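Local coordinates for pseudoazurin (Methylobacterium extorquens, PDB 1PMY), which binds a single copper ion and, like other blue copper proteins of the plastocyanin/azurin family, probably shuttles electrons in the periplasm, at residues F68-Y74 and L89-K95. Residues are numbered along the deposited sequence.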
loop_
_atom_site.group_PDB
_atom_site.type_symbol
_atom_site.label_atom_id
_atom_site.label_comp_id
_atom_site.label_asym_id
_atom_site.label_seq_id
_atom_site.Cartn_x
_atom_site.Cartn_y
_atom_site.Cartn_z
ATOM N N PHE A 68 1.009 -12.261 2.043
ATOM C CA PHE A 68 2.311 -11.858 1.548
ATOM C C PHE A 68 3.346 -12.952 1.782
ATOM O O PHE A 68 3.627 -13.285 2.954
ATOM C CB PHE A 68 2.792 -10.569 2.187
ATOM C CG PHE A 68 1.981 -9.379 1.865
ATOM C CD1 PHE A 68 0.815 -9.030 2.542
ATOM C CD2 PHE A 68 2.449 -8.521 0.850
ATOM C CE1 PHE A 68 0.095 -7.885 2.198
ATOM C CE2 PHE A 68 1.746 -7.389 0.472
ATOM C CZ PHE A 68 0.575 -7.054 1.130
ATOM N N ASP A 69 3.965 -13.423 0.699
ATOM C CA ASP A 69 5.026 -14.398 0.894
ATOM C C ASP A 69 6.392 -13.906 0.473
ATOM O O ASP A 69 7.369 -14.245 1.175
ATOM C CB ASP A 69 4.621 -15.776 0.353
ATOM C CG ASP A 69 4.659 -15.595 -1.169
ATOM O OD1 ASP A 69 3.816 -14.805 -1.645
ATOM O OD2 ASP A 69 5.614 -16.160 -1.800
ATOM N N LYS A 70 6.487 -13.137 -0.593
ATOM C CA LYS A 70 7.798 -12.674 -1.081
ATOM C C LYS A 70 8.238 -11.524 -0.233
ATOM O O LYS A 70 7.396 -10.580 -0.032
ATOM C CB LYS A 70 7.721 -12.211 -2.530
ATOM C CG LYS A 70 7.046 -13.158 -3.523
ATOM C CD LYS A 70 8.034 -14.192 -4.021
ATOM C CE LYS A 70 7.187 -15.247 -4.833
ATOM N NZ LYS A 70 8.200 -16.165 -5.440
ATOM N N GLU A 71 9.429 -11.455 0.233
ATOM C CA GLU A 71 9.907 -10.265 1.008
ATOM C C GLU A 71 10.211 -9.083 0.073
ATOM O O GLU A 71 10.501 -9.284 -1.136
ATOM C CB GLU A 71 11.206 -10.645 1.720
ATOM C CG GLU A 71 10.977 -11.758 2.792
ATOM C CD GLU A 71 12.221 -11.836 3.657
ATOM O OE1 GLU A 71 13.103 -11.003 3.700
ATOM O OE2 GLU A 71 12.255 -12.818 4.353
ATOM N N GLY A 72 10.156 -7.888 0.614
ATOM C CA GLY A 72 10.425 -6.688 -0.207
ATOM C C GLY A 72 9.385 -5.603 0.072
ATOM O O GLY A 72 8.636 -5.664 1.043
ATOM N N VAL A 73 9.433 -4.582 -0.763
ATOM C CA VAL A 73 8.685 -3.359 -0.707
ATOM C C VAL A 73 7.552 -3.345 -1.749
ATOM O O VAL A 73 7.788 -3.710 -2.927
ATOM C CB VAL A 73 9.676 -2.165 -1.052
ATOM C CG1 VAL A 73 8.999 -0.819 -0.879
ATOM C CG2 VAL A 73 10.832 -2.243 0.006
ATOM N N TYR A 74 6.349 -3.080 -1.254
ATOM C CA TYR A 74 5.136 -3.104 -2.119
ATOM C C TYR A 74 4.461 -1.718 -2.048
ATOM O O TYR A 74 4.349 -1.197 -0.905
ATOM C CB TYR A 74 4.158 -4.080 -1.477
ATOM C CG TYR A 74 4.552 -5.532 -1.564
ATOM C CD1 TYR A 74 5.535 -6.054 -0.688
ATOM C CD2 TYR A 74 3.970 -6.356 -2.519
ATOM C CE1 TYR A 74 5.815 -7.446 -0.791
ATOM C CE2 TYR A 74 4.296 -7.714 -2.621
ATOM C CZ TYR A 74 5.241 -8.249 -1.725
ATOM O OH TYR A 74 5.500 -9.601 -1.775
ATOM N N LEU A 89 2.206 1.751 1.722
ATOM C CA LEU A 89 3.500 1.031 1.515
ATOM C C LEU A 89 3.574 -0.137 2.511
ATOM O O LEU A 89 3.306 0.098 3.733
ATOM C CB LEU A 89 4.571 2.100 1.653
ATOM C CG LEU A 89 5.981 1.713 1.367
ATOM C CD1 LEU A 89 6.120 1.543 -0.158
ATOM C CD2 LEU A 89 6.870 2.929 1.781
ATOM N N VAL A 90 3.885 -1.273 1.979
ATOM C CA VAL A 90 4.009 -2.553 2.695
ATOM C C VAL A 90 5.440 -3.055 2.635
ATOM O O VAL A 90 5.944 -3.241 1.514
ATOM C CB VAL A 90 2.984 -3.630 2.226
ATOM C CG1 VAL A 90 3.111 -4.922 2.985
ATOM C CG2 VAL A 90 1.585 -3.003 2.295
ATOM N N VAL A 91 6.020 -3.316 3.802
ATOM C CA VAL A 91 7.408 -3.855 3.856
ATOM C C VAL A 91 7.289 -5.225 4.500
ATOM O O VAL A 91 6.705 -5.434 5.536
ATOM C CB VAL A 91 8.465 -2.956 4.414
ATOM C CG1 VAL A 91 8.344 -1.543 3.664
ATOM C CG2 VAL A 91 8.243 -2.478 5.838
ATOM N N VAL A 92 7.818 -6.204 3.747
ATOM C CA VAL A 92 7.735 -7.599 4.145
ATOM C C VAL A 92 9.143 -8.112 4.447
ATOM O O VAL A 92 9.931 -8.180 3.467
ATOM C CB VAL A 92 7.034 -8.459 3.057
ATOM C CG1 VAL A 92 6.921 -9.948 3.472
ATOM C CG2 VAL A 92 5.647 -7.926 2.757
ATOM N N GLY A 93 9.351 -8.663 5.621
ATOM C CA GLY A 93 10.704 -9.275 5.880
ATOM C C GLY A 93 11.779 -8.207 5.787
ATOM O O GLY A 93 11.517 -7.044 5.991
ATOM N N ASP A 94 12.985 -8.696 5.521
ATOM C CA ASP A 94 14.207 -7.883 5.542
ATOM C C ASP A 94 14.810 -7.600 4.158
ATOM O O ASP A 94 15.590 -6.602 4.126
ATOM C CB ASP A 94 15.308 -8.583 6.413
ATOM C CG ASP A 94 14.885 -8.738 7.875
ATOM O OD1 ASP A 94 13.851 -8.183 8.246
ATOM O OD2 ASP A 94 15.653 -9.447 8.554
ATOM N N LYS A 95 14.367 -8.282 3.169
ATOM C CA LYS A 95 14.949 -8.077 1.801
ATOM C C LYS A 95 14.603 -6.739 1.269
ATOM O O LYS A 95 13.438 -6.299 1.379
ATOM C CB LYS A 95 14.521 -9.126 0.777
ATOM C CG LYS A 95 15.419 -10.360 0.871
ATOM C CD LYS A 95 15.806 -10.984 -0.457
ATOM C CE LYS A 95 14.602 -11.632 -1.176
ATOM N NZ LYS A 95 13.780 -10.602 -1.829
HETATM O O HOH W 1 13.169 -7.523 -2.448
HETATM O O HOH W 2 11.304 -11.544 -3.192
#
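Strands 72-74 and 89-92 pair antiparallel, axes 4.8 Å apart, as arms of the hairpin whose connecting loop carries copper ligands C78, H81 and M86. Two hydrogen-bonded pairs, G72/V92 and Y74/V90, flank the non-hydrogen-bonded pair V73/V91; Y74 N to V90 O is 2.8 Å and V90 N to Y74 O 2.9 Å. At G72 the backbone angles would jam a CB against the carbonyl of E71, and K95 O closes to 3.4 Å from G72 CA. V92 fills the space between F68, Y74 and the backbone of K70, with CG2 3.6 Å from Y74 CE1 and 3.8 Å from F68 CD2, and CG1 3.6 Å from K70 O. V90 CG1 sits over the F68 ring, a CH-pi contact 4.0 Å from its centroid. Y74 OH hydrogen-bonds K70 O (2.8 Å). Where pairing ends, E71 OE1 accepts from D94 N (2.9 Å) and K95 N (3.0 Å); a CB on G93 would strike this carboxylate. On the opposite face, V73 CG1 meets L89 CD1 at 3.8 Å. There V73 and L89 pack against F119 of helix 109-120, while F68 and V90 contact L25 of strand 17-25, which also hydrogen-bonds the other edge of 89-92, away from 72-74, through A21 and V23.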